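Local coordinates for lipase (Acinetobacter baumannii, PDB 4OPM), which probably hydrolyses the ester bonds of lipids such as triacylglycerols, as a putative lipase of the alpha/beta hydrolase fold, at residues 137-145 against 235-245; 125-133 against 226-234. All coordinates share one frame; numbering follows the deposited sequence.

Contact 1: residues 137-145 against 235-245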
loop_
_atom_site.group_PDB
_atom_site.type_symbol
_atom_site.label_atom_id
_atom_site.label_comp_id
_atom_site.label_asym_id
_atom_site.label_seq_id
_atom_site.Cartn_x
_atom_site.Cartn_y
_atom_site.Cartn_z
ATOM N N THR A 137 7.314 12.802 9.226
ATOM C CA THR A 137 6.176 12.659 8.312
ATOM C C THR A 137 5.722 14.046 7.808
ATOM O O THR A 137 5.193 14.849 8.581
ATOM C CB THR A 137 5.042 11.879 9.028
ATOM O OG1 THR A 137 5.575 10.665 9.599
ATOM C CG2 THR A 137 3.855 11.578 8.098
ATOM N N LYS A 138 5.915 14.312 6.509
ATOM C CA LYS A 138 5.555 15.594 5.884
ATOM C C LYS A 138 4.084 15.622 5.479
ATOM O O LYS A 138 3.466 16.682 5.505
ATOM C CB LYS A 138 6.443 15.855 4.660
ATOM C CG LYS A 138 6.488 17.316 4.221
ATOM C CD LYS A 138 7.525 17.514 3.136
ATOM C CE LYS A 138 7.913 18.956 2.976
ATOM N NZ LYS A 138 9.096 19.100 2.086
ATOM N N SER A 139 3.550 14.475 5.047
ATOM C CA SER A 139 2.153 14.361 4.620
ATOM C C SER A 139 1.762 12.910 4.597
ATOM O O SER A 139 2.629 12.027 4.567
ATOM C CB SER A 139 1.939 14.987 3.235
ATOM O OG SER A 139 2.406 14.141 2.194
ATOM N N LEU A 140 0.451 12.673 4.580
ATOM C CA LEU A 140 -0.109 11.331 4.554
ATOM C C LEU A 140 -1.156 11.215 3.441
ATOM O O LEU A 140 -2.008 12.091 3.305
ATOM C CB LEU A 140 -0.735 11.066 5.929
ATOM C CG LEU A 140 -0.852 9.629 6.430
ATOM C CD1 LEU A 140 0.537 8.978 6.621
ATOM C CD2 LEU A 140 -1.573 9.610 7.769
ATOM N N PHE A 141 -1.086 10.142 2.649
ATOM C CA PHE A 141 -2.064 9.911 1.597
ATOM C C PHE A 141 -2.627 8.526 1.843
ATOM O O PHE A 141 -1.896 7.539 1.777
ATOM C CB PHE A 141 -1.466 10.073 0.190
ATOM C CG PHE A 141 -2.399 9.793 -0.973
ATOM C CD1 PHE A 141 -3.771 10.031 -0.868
ATOM C CD2 PHE A 141 -1.899 9.343 -2.193
ATOM C CE1 PHE A 141 -4.625 9.787 -1.950
ATOM C CE2 PHE A 141 -2.747 9.124 -3.280
ATOM C CZ PHE A 141 -4.103 9.351 -3.158
ATOM N N LEU A 142 -3.899 8.466 2.228
ATOM C CA LEU A 142 -4.548 7.212 2.570
ATOM C C LEU A 142 -5.484 6.781 1.460
ATOM O O LEU A 142 -6.473 7.453 1.185
ATOM C CB LEU A 142 -5.306 7.344 3.899
ATOM C CG LEU A 142 -4.462 7.757 5.132
ATOM C CD1 LEU A 142 -5.349 8.027 6.354
ATOM C CD2 LEU A 142 -3.392 6.699 5.461
ATOM N N VAL A 143 -5.174 5.646 0.843
ATOM C CA VAL A 143 -5.982 5.102 -0.245
ATOM C C VAL A 143 -6.680 3.841 0.267
ATOM O O VAL A 143 -6.022 2.812 0.417
ATOM C CB VAL A 143 -5.143 4.819 -1.529
ATOM C CG1 VAL A 143 -6.055 4.378 -2.681
ATOM C CG2 VAL A 143 -4.292 6.035 -1.936
ATOM N N ASP A 144 -8.002 3.916 0.529
ATOM C CA ASP A 144 -8.806 2.784 1.053
ATOM C C ASP A 144 -8.047 2.103 2.216
ATOM O O ASP A 144 -7.819 0.889 2.207
ATOM C CB ASP A 144 -9.133 1.789 -0.073
ATOM C CG ASP A 144 -9.920 2.446 -1.200
ATOM O OD1 ASP A 144 -9.333 3.271 -1.928
ATOM O OD2 ASP A 144 -11.149 2.195 -1.296
ATOM N N SER A 145 -7.570 2.927 3.154
ATOM C CA SER A 145 -6.730 2.509 4.261
ATOM C C SER A 145 -7.451 1.636 5.273
ATOM O O SER A 145 -8.628 1.857 5.579
ATOM C CB SER A 145 -6.197 3.741 4.994
ATOM O OG SER A 145 -5.363 3.380 6.084
ATOM N N ALA A 235 -0.110 15.476 10.658
ATOM C CA ALA A 235 0.301 15.558 9.248
ATOM C C ALA A 235 -0.868 15.952 8.323
ATOM O O ALA A 235 -1.985 15.431 8.499
ATOM C CB ALA A 235 0.872 14.222 8.791
ATOM N N PRO A 236 -0.650 16.877 7.347
ATOM C CA PRO A 236 -1.712 17.144 6.356
ATOM C C PRO A 236 -2.025 15.828 5.646
ATOM O O PRO A 236 -1.095 15.095 5.282
ATOM C CB PRO A 236 -1.103 18.199 5.428
ATOM C CG PRO A 236 0.358 18.064 5.592
ATOM C CD PRO A 236 0.606 17.570 6.995
ATOM N N THR A 237 -3.319 15.485 5.530
ATOM C CA THR A 237 -3.709 14.171 5.017
ATOM C C THR A 237 -4.728 14.272 3.885
ATOM O O THR A 237 -5.700 15.034 3.958
ATOM C CB THR A 237 -4.254 13.311 6.194
ATOM O OG1 THR A 237 -3.253 13.207 7.214
ATOM C CG2 THR A 237 -4.689 11.901 5.769
ATOM N N LEU A 238 -4.493 13.466 2.848
ATOM C CA LEU A 238 -5.372 13.289 1.716
ATOM C C LEU A 238 -5.968 11.890 1.829
ATOM O O LEU A 238 -5.234 10.928 2.069
ATOM C CB LEU A 238 -4.616 13.484 0.385
ATOM C CG LEU A 238 -5.442 13.342 -0.907
ATOM C CD1 LEU A 238 -6.527 14.431 -1.001
ATOM C CD2 LEU A 238 -4.544 13.405 -2.132
ATOM N N ILE A 239 -7.289 11.787 1.691
ATOM C CA ILE A 239 -7.996 10.502 1.776
ATOM C C ILE A 239 -8.665 10.265 0.457
ATOM O O ILE A 239 -9.400 11.130 -0.013
ATOM C CB ILE A 239 -9.033 10.487 2.947
ATOM C CG1 ILE A 239 -8.371 10.774 4.317
ATOM C CG2 ILE A 239 -9.862 9.178 2.988
ATOM C CD1 ILE A 239 -9.352 11.374 5.354
ATOM N N LEU A 240 -8.468 9.083 -0.120
ATOM C CA LEU A 240 -9.118 8.738 -1.383
ATOM C C LEU A 240 -9.697 7.330 -1.266
ATOM O O LEU A 240 -9.056 6.436 -0.724
ATOM C CB LEU A 240 -8.151 8.871 -2.572
ATOM C CG LEU A 240 -8.777 8.744 -3.960
ATOM C CD1 LEU A 240 -8.081 9.653 -4.963
ATOM C CD2 LEU A 240 -8.745 7.290 -4.446
ATOM N N TRP A 241 -10.935 7.152 -1.749
ATOM C CA TRP A 241 -11.625 5.875 -1.682
ATOM C C TRP A 241 -12.284 5.512 -2.988
ATOM O O TRP A 241 -12.668 6.388 -3.763
ATOM C CB TRP A 241 -12.749 5.961 -0.623
ATOM C CG TRP A 241 -12.731 4.850 0.381
ATOM C CD1 TRP A 241 -13.442 3.680 0.340
ATOM C CD2 TRP A 241 -11.900 4.778 1.537
ATOM N NE1 TRP A 241 -13.122 2.896 1.429
ATOM C CE2 TRP A 241 -12.175 3.546 2.178
ATOM C CE3 TRP A 241 -10.930 5.633 2.095
ATOM C CZ2 TRP A 241 -11.542 3.169 3.370
ATOM C CZ3 TRP A 241 -10.314 5.262 3.285
ATOM C CH2 TRP A 241 -10.587 4.027 3.884
ATOM N N GLY A 242 -12.521 4.221 -3.159
ATOM C CA GLY A 242 -13.353 3.731 -4.240
ATOM C C GLY A 242 -14.741 3.584 -3.649
ATOM O O GLY A 242 -14.905 2.941 -2.606
ATOM N N LYS A 243 -15.755 4.219 -4.274
ATOM C CA LYS A 243 -17.133 4.182 -3.766
ATOM C C LYS A 243 -17.633 2.734 -3.595
ATOM O O LYS A 243 -18.348 2.444 -2.641
ATOM C CB LYS A 243 -18.051 4.955 -4.731
ATOM C CG LYS A 243 -19.534 4.944 -4.339
ATOM C CD LYS A 243 -20.014 6.289 -3.854
ATOM C CE LYS A 243 -21.516 6.329 -3.724
ATOM N NZ LYS A 243 -22.053 7.680 -4.034
ATOM N N GLN A 244 -17.213 1.825 -4.510
ATOM C CA GLN A 244 -17.660 0.430 -4.537
ATOM C C GLN A 244 -16.785 -0.521 -3.707
ATOM O O GLN A 244 -16.978 -1.738 -3.794
ATOM C CB GLN A 244 -17.736 -0.077 -5.995
ATOM C CG GLN A 244 -18.680 0.747 -6.876
ATOM C CD GLN A 244 -20.101 0.760 -6.362
ATOM O OE1 GLN A 244 -20.674 -0.276 -5.988
ATOM N NE2 GLN A 244 -20.692 1.948 -6.306
ATOM N N ASP A 245 -15.848 0.018 -2.895
ATOM C CA ASP A 245 -14.954 -0.795 -2.055
ATOM C C ASP A 245 -15.748 -1.820 -1.216
ATOM O O ASP A 245 -16.557 -1.435 -0.372
ATOM C CB ASP A 245 -14.115 0.103 -1.132
ATOM C CG ASP A 245 -12.939 -0.593 -0.461
ATOM O OD1 ASP A 245 -13.017 -1.827 -0.229
ATOM O OD2 ASP A 245 -11.963 0.098 -0.112
#
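Asp144 folds its backbone over the indole of Trp241, with its CA seated 3.4 Å above the centre of the six-membered ring and only 3° off the normal, a CH-pi contact that a broad, flat tryptophan can offer. The carboxylate reaches over the five-membered ring of the indole, OD2 nearest CD1. There OD2, through its syn lone pair, takes the N-H of Gly242 at 3.1 Å in an almost straight bond. The same oxygen comes within 2.5 Å of Asp245 OD2; the two side chains run in opposing directions, their carboxylate planes 39° apart. Strands 139-143 and 237-242 run parallel as neighbours in the central sheet of an alpha/beta hydrolase fold, and Asp245, just past the second strand, is hydrogen-bonded through OD2 to His274 ND1, as expected if it is the acid of a Ser-His-Asp triad. Five backbone bonds alternate between the strands, from Leu140 N to Pro236 O up to Asp144 N to Leu240 O. On one face the Phe141 ring, its CG anti to the backbone N (chi1 178°), turns an edge to the second strand: CE1 sits 3.6 Å from Leu238 CD2 and 3.7 Å from Leu240 CB, filling the notch between two leucines, while Val143 CG2 lies over the ring. On the other face beta-branched Thr237 is a smaller bump than the leucines Leu140 and Leu142 that it lies against. Its OG1 abuts Leu140 CB at 3.5 Å and bonds back to Ala235 O, while its CG2 meets Leu142 CD1 at 4.0 Å.

Contact 2: residues 125-133 against 226-234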
loop_
_atom_site.group_PDB
_atom_site.type_symbol
_atom_site.label_atom_id
_atom_site.label_comp_id
_atom_site.label_asym_id
_atom_site.label_seq_id
_atom_site.Cartn_x
_atom_site.Cartn_y
_atom_site.Cartn_z
ATOM N N ILE A 125 -0.141 0.895 8.158
ATOM C CA ILE A 125 1.283 1.042 8.464
ATOM C C ILE A 125 1.661 2.532 8.404
ATOM O O ILE A 125 2.336 3.018 9.316
ATOM C CB ILE A 125 2.148 0.164 7.502
ATOM C CG1 ILE A 125 1.874 -1.357 7.751
ATOM C CG2 ILE A 125 3.644 0.491 7.660
ATOM C CD1 ILE A 125 2.369 -2.333 6.623
ATOM N N ALA A 126 1.183 3.260 7.357
ATOM C CA ALA A 126 1.460 4.693 7.207
ATOM C C ALA A 126 0.942 5.485 8.428
ATOM O O ALA A 126 1.658 6.347 8.936
ATOM C CB ALA A 126 0.852 5.226 5.912
ATOM N N LEU A 127 -0.263 5.137 8.929
ATOM C CA LEU A 127 -0.885 5.757 10.108
ATOM C C LEU A 127 -0.034 5.532 11.362
ATOM O O LEU A 127 0.239 6.480 12.103
ATOM C CB LEU A 127 -2.315 5.214 10.322
ATOM C CG LEU A 127 -3.398 5.827 9.402
ATOM C CD1 LEU A 127 -4.641 4.938 9.329
ATOM C CD2 LEU A 127 -3.777 7.229 9.837
ATOM N N LEU A 128 0.424 4.289 11.579
ATOM C CA LEU A 128 1.261 3.972 12.738
ATOM C C LEU A 128 2.600 4.720 12.648
ATOM O O LEU A 128 3.058 5.284 13.641
ATOM C CB LEU A 128 1.472 2.456 12.847
ATOM C CG LEU A 128 1.862 1.902 14.216
ATOM C CD1 LEU A 128 0.889 2.379 15.324
ATOM C CD2 LEU A 128 1.910 0.387 14.178
ATOM N N TYR A 129 3.183 4.775 11.447
ATOM C CA TYR A 129 4.424 5.489 11.188
ATOM C C TYR A 129 4.264 6.991 11.499
ATOM O O TYR A 129 5.094 7.547 12.219
ATOM C CB TYR A 129 4.855 5.286 9.718
ATOM C CG TYR A 129 6.258 5.769 9.427
ATOM C CD1 TYR A 129 6.528 7.124 9.245
ATOM C CD2 TYR A 129 7.306 4.866 9.271
ATOM C CE1 TYR A 129 7.814 7.571 8.944
ATOM C CE2 TYR A 129 8.594 5.300 8.964
ATOM C CZ TYR A 129 8.843 6.654 8.794
ATOM O OH TYR A 129 10.112 7.094 8.509
ATOM N N ALA A 130 3.171 7.620 10.999
ATOM C CA ALA A 130 2.880 9.044 11.193
ATOM C C ALA A 130 2.687 9.397 12.667
ATOM O O ALA A 130 3.081 10.490 13.091
ATOM C CB ALA A 130 1.647 9.438 10.416
ATOM N N GLY A 131 2.099 8.472 13.425
ATOM C CA GLY A 131 1.864 8.637 14.853
ATOM C C GLY A 131 3.127 8.473 15.677
ATOM O O GLY A 131 3.345 9.229 16.627
ATOM N N GLN A 132 3.970 7.483 15.327
ATOM C CA GLN A 132 5.201 7.192 16.065
ATOM C C GLN A 132 6.344 8.136 15.676
ATOM O O GLN A 132 7.176 8.442 16.523
ATOM C CB GLN A 132 5.639 5.730 15.854
ATOM C CG GLN A 132 4.696 4.692 16.487
ATOM C CD GLN A 132 4.974 3.256 16.083
ATOM O OE1 GLN A 132 5.560 2.963 15.032
ATOM N NE2 GLN A 132 4.512 2.314 16.895
ATOM N N TYR A 133 6.385 8.603 14.408
ATOM C CA TYR A 133 7.455 9.469 13.897
ATOM C C TYR A 133 6.843 10.762 13.262
ATOM O O TYR A 133 6.991 10.981 12.055
ATOM C CB TYR A 133 8.319 8.653 12.890
ATOM C CG TYR A 133 8.684 7.262 13.387
ATOM C CD1 TYR A 133 9.639 7.081 14.386
ATOM C CD2 TYR A 133 8.050 6.130 12.881
ATOM C CE1 TYR A 133 9.953 5.805 14.871
ATOM C CE2 TYR A 133 8.369 4.848 13.344
ATOM C CZ TYR A 133 9.316 4.690 14.344
ATOM O OH TYR A 133 9.640 3.423 14.797
ATOM N N PHE A 226 -7.724 3.211 18.172
ATOM C CA PHE A 226 -7.454 3.843 16.886
ATOM C C PHE A 226 -7.647 5.357 16.980
ATOM O O PHE A 226 -6.872 6.100 16.375
ATOM C CB PHE A 226 -8.346 3.232 15.806
ATOM C CG PHE A 226 -7.998 3.691 14.411
ATOM C CD1 PHE A 226 -6.845 3.240 13.781
ATOM C CD2 PHE A 226 -8.840 4.556 13.720
ATOM C CE1 PHE A 226 -6.523 3.672 12.492
ATOM C CE2 PHE A 226 -8.527 4.975 12.426
ATOM C CZ PHE A 226 -7.367 4.535 11.823
ATOM N N ALA A 227 -8.649 5.812 17.768
ATOM C CA ALA A 227 -8.905 7.239 17.987
ATOM C C ALA A 227 -7.740 7.876 18.759
ATOM O O ALA A 227 -7.361 9.011 18.463
ATOM C CB ALA A 227 -10.213 7.436 18.730
ATOM N N VAL A 228 -7.138 7.124 19.706
ATOM C CA VAL A 228 -5.985 7.593 20.486
ATOM C C VAL A 228 -4.781 7.777 19.535
ATOM O O VAL A 228 -4.109 8.811 19.586
ATOM C CB VAL A 228 -5.673 6.653 21.689
ATOM C CG1 VAL A 228 -4.311 6.963 22.315
ATOM C CG2 VAL A 228 -6.775 6.730 22.745
ATOM N N LEU A 229 -4.551 6.808 18.641
ATOM C CA LEU A 229 -3.468 6.887 17.664
ATOM C C LEU A 229 -3.665 8.095 16.714
ATOM O O LEU A 229 -2.741 8.891 16.542
ATOM C CB LEU A 229 -3.368 5.576 16.850
ATOM C CG LEU A 229 -2.517 5.625 15.549
ATOM C CD1 LEU A 229 -1.028 5.830 15.862
ATOM C CD2 LEU A 229 -2.726 4.379 14.694
ATOM N N THR A 230 -4.846 8.208 16.085
ATOM C CA THR A 230 -5.123 9.263 15.095
ATOM C C THR A 230 -5.105 10.667 15.717
ATOM O O THR A 230 -4.717 11.613 15.032
ATOM C CB THR A 230 -6.423 9.012 14.337
ATOM O OG1 THR A 230 -7.501 8.889 15.266
ATOM C CG2 THR A 230 -6.345 7.780 13.444
ATOM N N LYS A 231 -5.428 10.791 17.026
ATOM C CA LYS A 231 -5.388 12.065 17.754
ATOM C C LYS A 231 -3.963 12.663 17.741
ATOM O O LYS A 231 -3.816 13.876 17.740
ATOM C CB LYS A 231 -5.867 11.851 19.211
ATOM C CG LYS A 231 -6.179 13.129 19.977
ATOM C CD LYS A 231 -6.700 12.834 21.376
ATOM C CE LYS A 231 -6.955 14.110 22.138
ATOM N NZ LYS A 231 -7.313 13.849 23.558
ATOM N N THR A 232 -2.935 11.811 17.701
ATOM C CA THR A 232 -1.524 12.218 17.729
ATOM C C THR A 232 -0.973 12.586 16.325
ATOM O O THR A 232 0.173 13.045 16.232
ATOM C CB THR A 232 -0.653 11.102 18.361
ATOM O OG1 THR A 232 -0.543 9.989 17.469
ATOM C CG2 THR A 232 -1.158 10.644 19.727
ATOM N N ILE A 233 -1.761 12.369 15.247
ATOM C CA ILE A 233 -1.304 12.624 13.873
ATOM C C ILE A 233 -1.722 14.037 13.409
ATOM O O ILE A 233 -2.904 14.301 13.221
ATOM C CB ILE A 233 -1.824 11.519 12.907
ATOM C CG1 ILE A 233 -1.291 10.122 13.325
ATOM C CG2 ILE A 233 -1.429 11.839 11.447
ATOM C CD1 ILE A 233 -1.991 8.927 12.671
ATOM N N ASP A 234 -0.744 14.925 13.213
ATOM C CA ASP A 234 -0.995 16.312 12.786
ATOM C C ASP A 234 -0.667 16.505 11.309
ATOM O O ASP A 234 -0.892 17.589 10.776
ATOM C CB ASP A 234 -0.144 17.297 13.624
ATOM C CG ASP A 234 -0.544 17.447 15.085
ATOM O OD1 ASP A 234 -1.633 16.948 15.465
ATOM O OD2 ASP A 234 0.219 18.079 15.843
HETATM O O HOH W 1 1.865 13.182 12.073
HETATM O O HOH W 2 2.457 11.696 17.173
#
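The Phe226 ring turns its edge to Leu127, whose CD1 lies near the ring plane and 3.7 Å from CZ, while one ring face is covered from within its own helix by Thr230 CG2. Phe149 adds an edge-to-face ring contact. This is helix-on-helix packing in the alpha/beta hydrolase fold: helices 125-132 and 226-231 cross at 56° with axes 9.4 Å apart, and helix 121-132, to which the first belongs, begins within the Gly-X-Ser-X-Gly pattern of a probable nucleophile elbow. The forked end of Leu127 lets its two methyls reach different partners. Leu127 meets both Phe226 and Ile233 at about right angles, sending CD1 to the ring and CD2 to within 3.8 Å of Ile233 CD1. Ile233, with CG1 beside its backbone N (chi1 -61°), splits its branches: CG2 rests on the small Ala130 CB, and CG1 extends along the backbone at Gly131. Lacking a side chain, Gly131 leaves room for Leu229 CD1, which also packs against Leu128 CD1 at 4.0 Å. Thr232 brings OG1 to 3.8 Å from Gly131 CA and donates from that hydroxyl to Leu229 O in the carbonyl plane. No direct hydrogen bond joins the two segments, but water bridges them near Gly131 and Thr232: one molecule donates both to Gly131 O at 2.7 Å and to Thr232 O at 2.8 Å.

Contacts 1 and 2 are two layers of one unit, with centres about 13 Å apart: helix 121-132 leads into strand 137-143 and helix 223-231 into strand 237-242, so each helix of contact 2 precedes a strand of contact 1. The layers meet directly, with Leu140 CD1 3.7 Å from Ala126 O and Ser145 OG 3.7 Å from Leu127 CD1. Of the probable triad, Asp245 lies in contact 1; Ser120 sits just before helix 121-132, whose later part supplies contact 2, and His274 would be the third member. At contact 2, the side chain of Phe226 lies about 4 Å from a bound polyethylene glycol, probably from crystallisation, which may mark a pocket.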